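PDB 3GJA: CytC3 from Streptomyces, which is a nonheme iron halogenase of the phytanoyl-CoA dioxygenase family, probably using 2-oxoglutarate and oxygen to install halogen on an unactivated carbon of its substrate. Local coordinates for residues F105-Y109 with D251-G255; G114-A120 with S236-S242; A152-E158 with P223-G229. One frame throughout, in Å; residues are numbered along the deposited sequence.

Contact 1: F105-Y109 with D251-G255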
loop_
_atom_site.group_PDB
_atom_site.type_symbol
_atom_site.label_atom_id
_atom_site.label_comp_id
_atom_site.label_asym_id
_atom_site.label_seq_id
_atom_site.Cartn_x
_atom_site.Cartn_y
_atom_site.Cartn_z
ATOM N N PHE A 105 7.348 2.345 -2.789
ATOM C CA PHE A 105 8.032 3.187 -1.827
ATOM C C PHE A 105 7.703 4.655 -2.031
ATOM O O PHE A 105 7.434 5.102 -3.144
ATOM C CB PHE A 105 9.546 2.977 -1.904
ATOM C CG PHE A 105 9.990 1.624 -1.415
ATOM C CD1 PHE A 105 9.809 0.489 -2.203
ATOM C CD2 PHE A 105 10.566 1.483 -0.151
ATOM C CE1 PHE A 105 10.195 -0.776 -1.742
ATOM C CE2 PHE A 105 10.957 0.225 0.324
ATOM C CZ PHE A 105 10.769 -0.911 -0.478
ATOM N N PHE A 106 7.716 5.396 -0.931
ATOM C CA PHE A 106 7.436 6.817 -0.964
ATOM C C PHE A 106 8.545 7.566 -0.249
ATOM O O PHE A 106 8.482 7.804 0.955
ATOM C CB PHE A 106 6.097 7.097 -0.301
ATOM C CG PHE A 106 4.918 6.698 -1.135
ATOM C CD1 PHE A 106 4.570 7.436 -2.256
ATOM C CD2 PHE A 106 4.146 5.599 -0.787
ATOM C CE1 PHE A 106 3.459 7.088 -3.025
ATOM C CE2 PHE A 106 3.035 5.240 -1.545
ATOM C CZ PHE A 106 2.690 5.989 -2.665
ATOM N N PRO A 107 9.604 7.914 -0.985
ATOM C CA PRO A 107 10.715 8.642 -0.370
ATOM C C PRO A 107 10.406 10.132 -0.349
ATOM O O PRO A 107 9.566 10.609 -1.107
ATOM C CB PRO A 107 11.898 8.329 -1.293
ATOM C CG PRO A 107 11.465 7.065 -2.030
ATOM C CD PRO A 107 10.010 7.336 -2.274
ATOM N N LYS A 108 11.066 10.862 0.535
ATOM C CA LYS A 108 10.887 12.303 0.599
ATOM C C LYS A 108 12.222 12.863 1.053
ATOM O O LYS A 108 12.774 12.430 2.062
ATOM C CB LYS A 108 9.773 12.690 1.577
ATOM C CG LYS A 108 9.291 14.113 1.359
ATOM C CD LYS A 108 7.828 14.250 1.701
ATOM C CE LYS A 108 7.274 15.580 1.235
ATOM N NZ LYS A 108 5.815 15.656 1.530
ATOM N N TYR A 109 12.743 13.815 0.293
ATOM C CA TYR A 109 14.040 14.397 0.591
ATOM C C TYR A 109 13.942 15.899 0.777
ATOM O O TYR A 109 12.964 16.527 0.361
ATOM C CB TYR A 109 15.006 14.076 -0.553
ATOM C CG TYR A 109 15.149 12.588 -0.801
ATOM C CD1 TYR A 109 15.790 11.776 0.132
ATOM C CD2 TYR A 109 14.614 11.986 -1.948
ATOM C CE1 TYR A 109 15.901 10.394 -0.056
ATOM C CE2 TYR A 109 14.720 10.602 -2.150
ATOM C CZ TYR A 109 15.366 9.814 -1.194
ATOM O OH TYR A 109 15.484 8.447 -1.344
ATOM N N ASP A 251 18.461 13.756 6.274
ATOM C CA ASP A 251 17.260 13.238 6.917
ATOM C C ASP A 251 16.178 12.905 5.899
ATOM O O ASP A 251 15.267 13.687 5.669
ATOM C CB ASP A 251 16.739 14.259 7.945
ATOM C CG ASP A 251 15.388 13.871 8.537
ATOM O OD1 ASP A 251 15.085 12.661 8.598
ATOM O OD2 ASP A 251 14.633 14.779 8.958
ATOM N N TYR A 252 16.280 11.740 5.279
ATOM C CA TYR A 252 15.279 11.349 4.297
ATOM C C TYR A 252 14.182 10.550 4.975
ATOM O O TYR A 252 14.418 9.855 5.961
ATOM C CB TYR A 252 15.894 10.496 3.191
ATOM C CG TYR A 252 16.260 9.105 3.641
ATOM C CD1 TYR A 252 17.490 8.846 4.242
ATOM C CD2 TYR A 252 15.359 8.048 3.494
ATOM C CE1 TYR A 252 17.820 7.567 4.687
ATOM C CE2 TYR A 252 15.676 6.764 3.937
ATOM C CZ TYR A 252 16.906 6.529 4.531
ATOM O OH TYR A 252 17.222 5.268 4.967
ATOM N N ARG A 253 12.976 10.663 4.447
ATOM C CA ARG A 253 11.856 9.932 4.990
ATOM C C ARG A 253 11.504 8.835 3.996
ATOM O O ARG A 253 11.410 9.085 2.792
ATOM C CB ARG A 253 10.672 10.867 5.206
ATOM C CG ARG A 253 9.387 10.148 5.521
ATOM C CD ARG A 253 8.605 9.891 4.248
ATOM N NE ARG A 253 7.566 10.894 4.043
ATOM C CZ ARG A 253 6.803 10.964 2.956
ATOM N NH1 ARG A 253 6.967 10.097 1.962
ATOM N NH2 ARG A 253 5.847 11.880 2.878
ATOM N N MET A 254 11.331 7.616 4.493
ATOM C CA MET A 254 10.986 6.506 3.621
ATOM C C MET A 254 9.742 5.782 4.096
ATOM O O MET A 254 9.695 5.256 5.208
ATOM C CB MET A 254 12.142 5.509 3.527
ATOM C CG MET A 254 11.911 4.392 2.504
ATOM S SD MET A 254 11.680 5.026 0.817
ATOM C CE MET A 254 13.351 5.523 0.434
ATOM N N GLY A 255 8.729 5.770 3.242
ATOM C CA GLY A 255 7.499 5.080 3.569
ATOM C C GLY A 255 7.323 3.906 2.621
ATOM O O GLY A 255 7.663 3.993 1.441
HETATM O O HOH W 1 4.265 13.327 0.381
#
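M254 holds the apolar centre, wedged between F105 and P107. Its sulfur approaches the rim of the F105 ring, SD lying 3.8 Å from F105 CD2 in a Met-aromatic contact made at the edge and not over the face. Bends at chi2 (60°) and chi3 (73°) fold the methionine tip back on itself, so that its methyl runs alongside the P107 ring; M254 CE and P107 CG are only 3.5 Å apart, a snug fit. Farther along, the CE1 corner of Y109 presses on CB of Y252, whose hydroxyl is hydrogen-bonded to W41 NE1 of helix 34-49.

Beneath these side chains run two neighbouring antiparallel strands of the main sheet, 98-108 and 253-262. P107, which has no N-H to give, faces M254 in a non-hydrogen-bonded pair and costs this pairing no hydrogen bond. The pairs on either side, F106 with G255 and K108 with R253, are hydrogen-bonded.

On the other face of the sheet R253 turns back across the first strand. F106 O accepts both G255 N (3.1 Å) and R253 NH1 (2.9 Å), which reach it from opposite faces of the carbonyl plane, while the oxygen itself lies in the plane of the guanidinium. K108 lays its CD over one guanidinium face, 3.3 Å from R253 NH2. Beyond it, K108 NZ and R253 NH2 stand 4.0 Å apart, both donating to one water and to G161 O, with L243 O as a further acceptor for the lysine. The shared neutral oxygens probably ease the closeness of the two like charges, which may still make the lysine somewhat easier to deprotonate.

Contact 2: G114-A120 with S236-S242; sequences GTDWHQA and SNTMHAS
H118 and H240 meet ring against ring, their centroids 4.4 Å apart and their planes inclined at 49°, an oblique meeting. The imidazole ends converge, with H118 NE2 only 3.7 Å from H240 NE2. Both side chains leave the strands on one face, and with CG between the backbone N and the carbonyl carbon (chi1 70° and 80°) each ring leans toward the other strand. On the opposite face of the pair A241 places its methyl over the six-membered ring of W117, a CH-pi contact with CB 3.8 Å from the centroid.

A second shell fixes the rotation of each imidazole. H118 ND1 donates to D116 O at 2.9 Å, and H240 ND1 donates to T238 O at 3.2 Å, close to the plane of its own ring. Water 2 lies at the edge of H240 and gives T238 O a further bond, while also joining S236 O to A120 N. The backbone sets the spacing: H118 with H240 and T115 with S242 are antiparallel hydrogen-bonded pairs, and a beta bulge between them shifts the register by one where the chain turns its corner at W117. D116 OD1 receives W117 N at this bend. Outside, Q164 of strand 163-165 packs on W117 and A241.

An alanine at H118 takes away the ring donor to D116 O and the neighbour over the H240 face, which would probably leave the H240 imidazole freer to shift.

The sequence H118-Q119-A120 followed by H240 fits the HxA...H pattern with which halogenases of this family hold iron. Two converging NE2 atoms, each backed by a carbonyl behind ND1, are consistent with a preformed metal site, and an acetate near H240, probably from the crystallisation liquor, is compatible with an accessible pocket.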
loop_
_atom_site.group_PDB
_atom_site.type_symbol
_atom_site.label_atom_id
_atom_site.label_comp_id
_atom_site.label_asym_id
_atom_site.label_seq_id
_atom_site.Cartn_x
_atom_site.Cartn_y
_atom_site.Cartn_z
ATOM N N GLY A 114 5.346 20.175 -0.334
ATOM C CA GLY A 114 4.257 19.360 0.161
ATOM C C GLY A 114 3.243 19.182 -0.944
ATOM O O GLY A 114 3.558 19.346 -2.124
ATOM N N THR A 115 2.026 18.836 -0.562
ATOM C CA THR A 115 0.945 18.669 -1.511
ATOM C C THR A 115 -0.279 19.271 -0.855
ATOM O O THR A 115 -0.409 19.243 0.368
ATOM C CB THR A 115 0.684 17.188 -1.818
ATOM O OG1 THR A 115 1.817 16.637 -2.500
ATOM C CG2 THR A 115 -0.518 17.047 -2.716
ATOM N N ASP A 116 -1.166 19.841 -1.660
ATOM C CA ASP A 116 -2.379 20.435 -1.120
ATOM C C ASP A 116 -3.393 19.308 -0.944
ATOM O O ASP A 116 -3.177 18.198 -1.428
ATOM C CB ASP A 116 -2.924 21.492 -2.079
ATOM C CG ASP A 116 -3.805 22.517 -1.383
ATOM O OD1 ASP A 116 -4.227 22.271 -0.230
ATOM O OD2 ASP A 116 -4.083 23.567 -1.994
ATOM N N TRP A 117 -4.489 19.595 -0.248
ATOM C CA TRP A 117 -5.536 18.606 -0.001
ATOM C C TRP A 117 -6.121 18.029 -1.288
ATOM O O TRP A 117 -6.554 18.771 -2.171
ATOM C CB TRP A 117 -6.659 19.230 0.837
ATOM C CG TRP A 117 -6.229 19.602 2.227
ATOM C CD1 TRP A 117 -5.933 20.852 2.690
ATOM C CD2 TRP A 117 -6.020 18.707 3.327
ATOM N NE1 TRP A 117 -5.554 20.792 4.013
ATOM C CE2 TRP A 117 -5.597 19.488 4.429
ATOM C CE3 TRP A 117 -6.149 17.322 3.488
ATOM C CZ2 TRP A 117 -5.302 18.930 5.673
ATOM C CZ3 TRP A 117 -5.854 16.765 4.730
ATOM C CH2 TRP A 117 -5.436 17.572 5.805
ATOM N N HIS A 118 -6.143 16.701 -1.382
ATOM C CA HIS A 118 -6.664 16.038 -2.576
ATOM C C HIS A 118 -7.012 14.571 -2.333
ATOM O O HIS A 118 -6.707 14.009 -1.281
ATOM C CB HIS A 118 -5.631 16.090 -3.698
ATOM C CG HIS A 118 -4.431 15.231 -3.444
ATOM N ND1 HIS A 118 -3.488 15.533 -2.483
ATOM C CD2 HIS A 118 -4.043 14.057 -3.996
ATOM C CE1 HIS A 118 -2.572 14.581 -2.455
ATOM N NE2 HIS A 118 -2.885 13.674 -3.362
ATOM N N GLN A 119 -7.644 13.958 -3.329
ATOM C CA GLN A 119 -8.015 12.552 -3.256
ATOM C C GLN A 119 -7.348 11.812 -4.409
ATOM O O GLN A 119 -7.663 12.051 -5.581
ATOM C CB GLN A 119 -9.524 12.391 -3.360
ATOM C CG GLN A 119 -10.280 13.113 -2.284
ATOM C CD GLN A 119 -11.762 12.843 -2.350
ATOM O OE1 GLN A 119 -12.229 11.771 -1.964
ATOM N NE2 GLN A 119 -12.514 13.813 -2.851
ATOM N N ALA A 120 -6.420 10.921 -4.077
ATOM C CA ALA A 120 -5.717 10.158 -5.097
ATOM C C ALA A 120 -6.658 9.115 -5.706
ATOM O O ALA A 120 -7.614 8.685 -5.064
ATOM C CB ALA A 120 -4.493 9.485 -4.486
ATOM N N SER A 236 -7.157 4.523 -0.193
ATOM C CA SER A 236 -6.294 5.222 -1.137
ATOM C C SER A 236 -6.850 6.582 -1.576
ATOM O O SER A 236 -6.089 7.489 -1.919
ATOM C CB SER A 236 -6.077 4.347 -2.370
ATOM O OG SER A 236 -7.326 3.935 -2.909
ATOM N N ASN A 237 -8.172 6.722 -1.563
ATOM C CA ASN A 237 -8.818 7.962 -1.992
ATOM C C ASN A 237 -9.224 8.911 -0.863
ATOM O O ASN A 237 -9.969 9.863 -1.089
ATOM C CB ASN A 237 -10.046 7.631 -2.844
ATOM C CG ASN A 237 -11.110 6.883 -2.069
ATOM O OD1 ASN A 237 -10.808 5.964 -1.306
ATOM N ND2 ASN A 237 -12.369 7.263 -2.269
ATOM N N THR A 238 -8.734 8.662 0.347
ATOM C CA THR A 238 -9.076 9.525 1.469
ATOM C C THR A 238 -8.449 10.905 1.307
ATOM O O THR A 238 -7.312 11.039 0.860
ATOM C CB THR A 238 -8.605 8.915 2.804
ATOM O OG1 THR A 238 -9.292 7.678 3.020
ATOM C CG2 THR A 238 -8.890 9.862 3.961
ATOM N N MET A 239 -9.205 11.928 1.673
ATOM C CA MET A 239 -8.734 13.303 1.585
ATOM C C MET A 239 -7.433 13.443 2.361
ATOM O O MET A 239 -7.374 13.114 3.539
ATOM C CB MET A 239 -9.778 14.246 2.187
ATOM C CG MET A 239 -9.448 15.724 2.047
ATOM S SD MET A 239 -9.459 16.228 0.327
ATOM C CE MET A 239 -11.203 16.268 0.008
ATOM N N HIS A 240 -6.382 13.920 1.710
ATOM C CA HIS A 240 -5.127 14.099 2.418
ATOM C C HIS A 240 -4.206 15.098 1.741
ATOM O O HIS A 240 -4.402 15.464 0.580
ATOM C CB HIS A 240 -4.392 12.766 2.579
ATOM C CG HIS A 240 -3.639 12.342 1.361
ATOM N ND1 HIS A 240 -4.253 11.788 0.260
ATOM C CD2 HIS A 240 -2.318 12.398 1.067
ATOM C CE1 HIS A 240 -3.344 11.518 -0.660
ATOM N NE2 HIS A 240 -2.161 11.878 -0.196
ATOM N N ALA A 241 -3.197 15.526 2.493
ATOM C CA ALA A 241 -2.200 16.473 2.022
ATOM C C ALA A 241 -0.858 16.031 2.591
ATOM O O ALA A 241 -0.768 14.994 3.238
ATOM C CB ALA A 241 -2.544 17.879 2.510
ATOM N N SER A 242 0.186 16.810 2.352
ATOM C CA SER A 242 1.500 16.477 2.881
ATOM C C SER A 242 2.311 17.755 3.033
ATOM O O SER A 242 2.176 18.690 2.248
ATOM C CB SER A 242 2.231 15.498 1.955
ATOM O OG SER A 242 2.480 16.078 0.685
HETATM O O HOH W 2 -6.200 10.151 -1.347
#

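Contact 3: A152-E158 with P223-G229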
loop_
_atom_site.group_PDB
_atom_site.type_symbol
_atom_site.label_atom_id
_atom_site.label_comp_id
_atom_site.label_asym_id
_atom_site.label_seq_id
_atom_site.Cartn_x
_atom_site.Cartn_y
_atom_site.Cartn_z
ATOM N N ALA A 152 6.104 3.379 8.061
ATOM C CA ALA A 152 7.250 4.277 8.090
ATOM C C ALA A 152 8.505 3.438 8.321
ATOM O O ALA A 152 8.642 2.800 9.360
ATOM C CB ALA A 152 7.083 5.295 9.209
ATOM N N PHE A 153 9.408 3.419 7.344
ATOM C CA PHE A 153 10.645 2.646 7.463
ATOM C C PHE A 153 11.687 3.529 8.130
ATOM O O PHE A 153 12.647 3.059 8.739
ATOM C CB PHE A 153 11.137 2.208 6.075
ATOM C CG PHE A 153 10.509 0.922 5.576
ATOM C CD1 PHE A 153 9.439 0.337 6.250
ATOM C CD2 PHE A 153 10.991 0.305 4.429
ATOM C CE1 PHE A 153 8.859 -0.842 5.792
ATOM C CE2 PHE A 153 10.413 -0.882 3.955
ATOM C CZ PHE A 153 9.351 -1.453 4.638
ATOM N N THR A 154 11.465 4.824 7.984
ATOM C CA THR A 154 12.304 5.870 8.539
ATOM C C THR A 154 11.288 6.660 9.366
ATOM O O THR A 154 10.091 6.421 9.238
ATOM C CB THR A 154 12.860 6.717 7.375
ATOM O OG1 THR A 154 14.272 6.515 7.261
ATOM C CG2 THR A 154 12.541 8.163 7.553
ATOM N N HIS A 155 11.716 7.573 10.226
ATOM C CA HIS A 155 10.708 8.315 10.970
ATOM C C HIS A 155 10.015 9.278 10.000
ATOM O O HIS A 155 10.633 9.781 9.065
ATOM C CB HIS A 155 11.330 9.099 12.142
ATOM C CG HIS A 155 12.274 10.186 11.722
ATOM N ND1 HIS A 155 12.533 11.290 12.509
ATOM C CD2 HIS A 155 13.046 10.326 10.616
ATOM C CE1 HIS A 155 13.423 12.060 11.908
ATOM N NE2 HIS A 155 13.750 11.498 10.759
ATOM N N SER A 156 8.726 9.504 10.203
ATOM C CA SER A 156 7.991 10.433 9.358
ATOM C C SER A 156 7.552 11.548 10.289
ATOM O O SER A 156 6.676 11.360 11.136
ATOM C CB SER A 156 6.768 9.767 8.727
ATOM O OG SER A 156 6.095 10.682 7.882
ATOM N N THR A 157 8.185 12.703 10.134
ATOM C CA THR A 157 7.912 13.858 10.976
ATOM C C THR A 157 7.373 15.031 10.178
ATOM O O THR A 157 7.276 14.977 8.946
ATOM C CB THR A 157 9.194 14.337 11.650
ATOM O OG1 THR A 157 10.103 14.801 10.640
ATOM C CG2 THR A 157 9.849 13.197 12.434
ATOM N N GLU A 158 7.029 16.099 10.891
ATOM C CA GLU A 158 6.536 17.294 10.232
ATOM C C GLU A 158 7.695 17.913 9.474
ATOM O O GLU A 158 7.530 18.390 8.353
ATOM C CB GLU A 158 5.981 18.288 11.247
ATOM C CG GLU A 158 4.666 17.848 11.857
ATOM C CD GLU A 158 4.036 18.930 12.704
ATOM O OE1 GLU A 158 3.693 19.996 12.144
ATOM O OE2 GLU A 158 3.888 18.718 13.928
ATOM N N PRO A 223 -1.154 16.471 11.227
ATOM C CA PRO A 223 -0.062 15.649 10.706
ATOM C C PRO A 223 -0.065 14.236 11.266
ATOM O O PRO A 223 -0.331 14.030 12.451
ATOM C CB PRO A 223 1.172 16.423 11.139
ATOM C CG PRO A 223 0.761 16.920 12.487
ATOM C CD PRO A 223 -0.663 17.399 12.262
ATOM N N MET A 224 0.231 13.260 10.414
ATOM C CA MET A 224 0.290 11.870 10.852
ATOM C C MET A 224 1.762 11.502 11.046
ATOM O O MET A 224 2.401 10.917 10.161
ATOM C CB MET A 224 -0.369 10.949 9.816
ATOM C CG MET A 224 -0.394 9.462 10.197
ATOM S SD MET A 224 -1.132 9.090 11.824
ATOM C CE MET A 224 -2.870 9.465 11.519
ATOM N N VAL A 225 2.291 11.879 12.205
ATOM C CA VAL A 225 3.673 11.605 12.568
ATOM C C VAL A 225 3.818 10.121 12.895
ATOM O O VAL A 225 2.983 9.555 13.598
ATOM C CB VAL A 225 4.082 12.448 13.791
ATOM C CG1 VAL A 225 5.481 12.083 14.242
ATOM C CG2 VAL A 225 4.005 13.920 13.438
ATOM N N LEU A 226 4.885 9.497 12.402
ATOM C CA LEU A 226 5.094 8.071 12.634
ATOM C C LEU A 226 6.521 7.725 13.028
ATOM O O LEU A 226 7.473 8.292 12.514
ATOM C CB LEU A 226 4.744 7.275 11.366
ATOM C CG LEU A 226 3.338 7.403 10.773
ATOM C CD1 LEU A 226 3.310 6.775 9.375
ATOM C CD2 LEU A 226 2.326 6.741 11.693
ATOM N N LYS A 227 6.670 6.776 13.939
ATOM C CA LYS A 227 7.998 6.342 14.333
ATOM C C LYS A 227 8.318 5.181 13.412
ATOM O O LYS A 227 7.424 4.632 12.766
ATOM C CB LYS A 227 7.991 5.856 15.778
ATOM C CG LYS A 227 7.593 6.928 16.767
ATOM C CD LYS A 227 7.676 6.417 18.189
ATOM C CE LYS A 227 7.274 7.502 19.172
ATOM N NZ LYS A 227 7.328 7.004 20.574
ATOM N N PRO A 228 9.596 4.802 13.313
ATOM C CA PRO A 228 9.899 3.674 12.428
ATOM C C PRO A 228 9.110 2.472 12.936
ATOM O O PRO A 228 9.064 2.223 14.141
ATOM C CB PRO A 228 11.405 3.490 12.611
ATOM C CG PRO A 228 11.882 4.878 12.922
ATOM C CD PRO A 228 10.827 5.385 13.876
ATOM N N GLY A 229 8.463 1.745 12.034
ATOM C CA GLY A 229 7.709 0.584 12.468
ATOM C C GLY A 229 6.227 0.845 12.636
ATOM O O GLY A 229 5.429 -0.093 12.762
HETATM O O HOH W 3 3.421 10.372 7.607
#
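Backbone hydrogen bonds carry most of the contact between S156 and L226. S156 N reaches L226 O at 2.9 Å and L226 N returns to S156 O at the same length of 2.9 Å, making a single antiparallel bridge. A third bond, G229 N to A152 O (2.9 Å), is nearly straight. Weaker CA-H...O contacts accompany them: P228 CA shares A152 O with the glycine, and V225 CA approaches S156 O.

These bonds join the loop that leaves strand 147-152 to the one that enters strand 230-235. The two strands are antiparallel neighbours in the main sheet of this cupin-type barrel, and the pairing is thereby carried past the regular end of the sheet. G229 has a positive phi (98°), at which a side chain would jam against the preceding carbonyl.

The apolar pair is A152 with L226, their CB atoms abutting at 3.7 Å. E158 crosses P223 obliquely in a carbon contact, its CG 3.8 Å from P223 CB. Two other side chains make van der Waals contacts with backbone atoms: the P228 ring leans on T154 C and H155 N, and V225 CG1 rests against S156 O.

Water supplies the remaining link. S156 has OG anti to the backbone N (chi1 -178°), which directs the hydroxyl to water 3 at 2.7 Å; the same water donates to M224 O at 2.8 Å.

How the contacts relate
Followed from the N terminus, the chain passes 105-109, 114-120 and 152-158, then returns through 223-229, 236-242 and 251-255 in reverse order. The three loops therefore sit one within another without crossing: contact 3 closes the innermost, contact 2 the next and contact 1 the widest. Contacts 1 and 3 adjoin at one end of the main sheet, where M254 O meets F153 N and D251 OD1 meets H155 NE2, both probable hydrogen bonds. Contact 2 lies about 17 Å from each, centre to centre. It touches contact 1 through K108 and S242, but not contact 3, and ties the presumed iron-binding segments together beside the sheet.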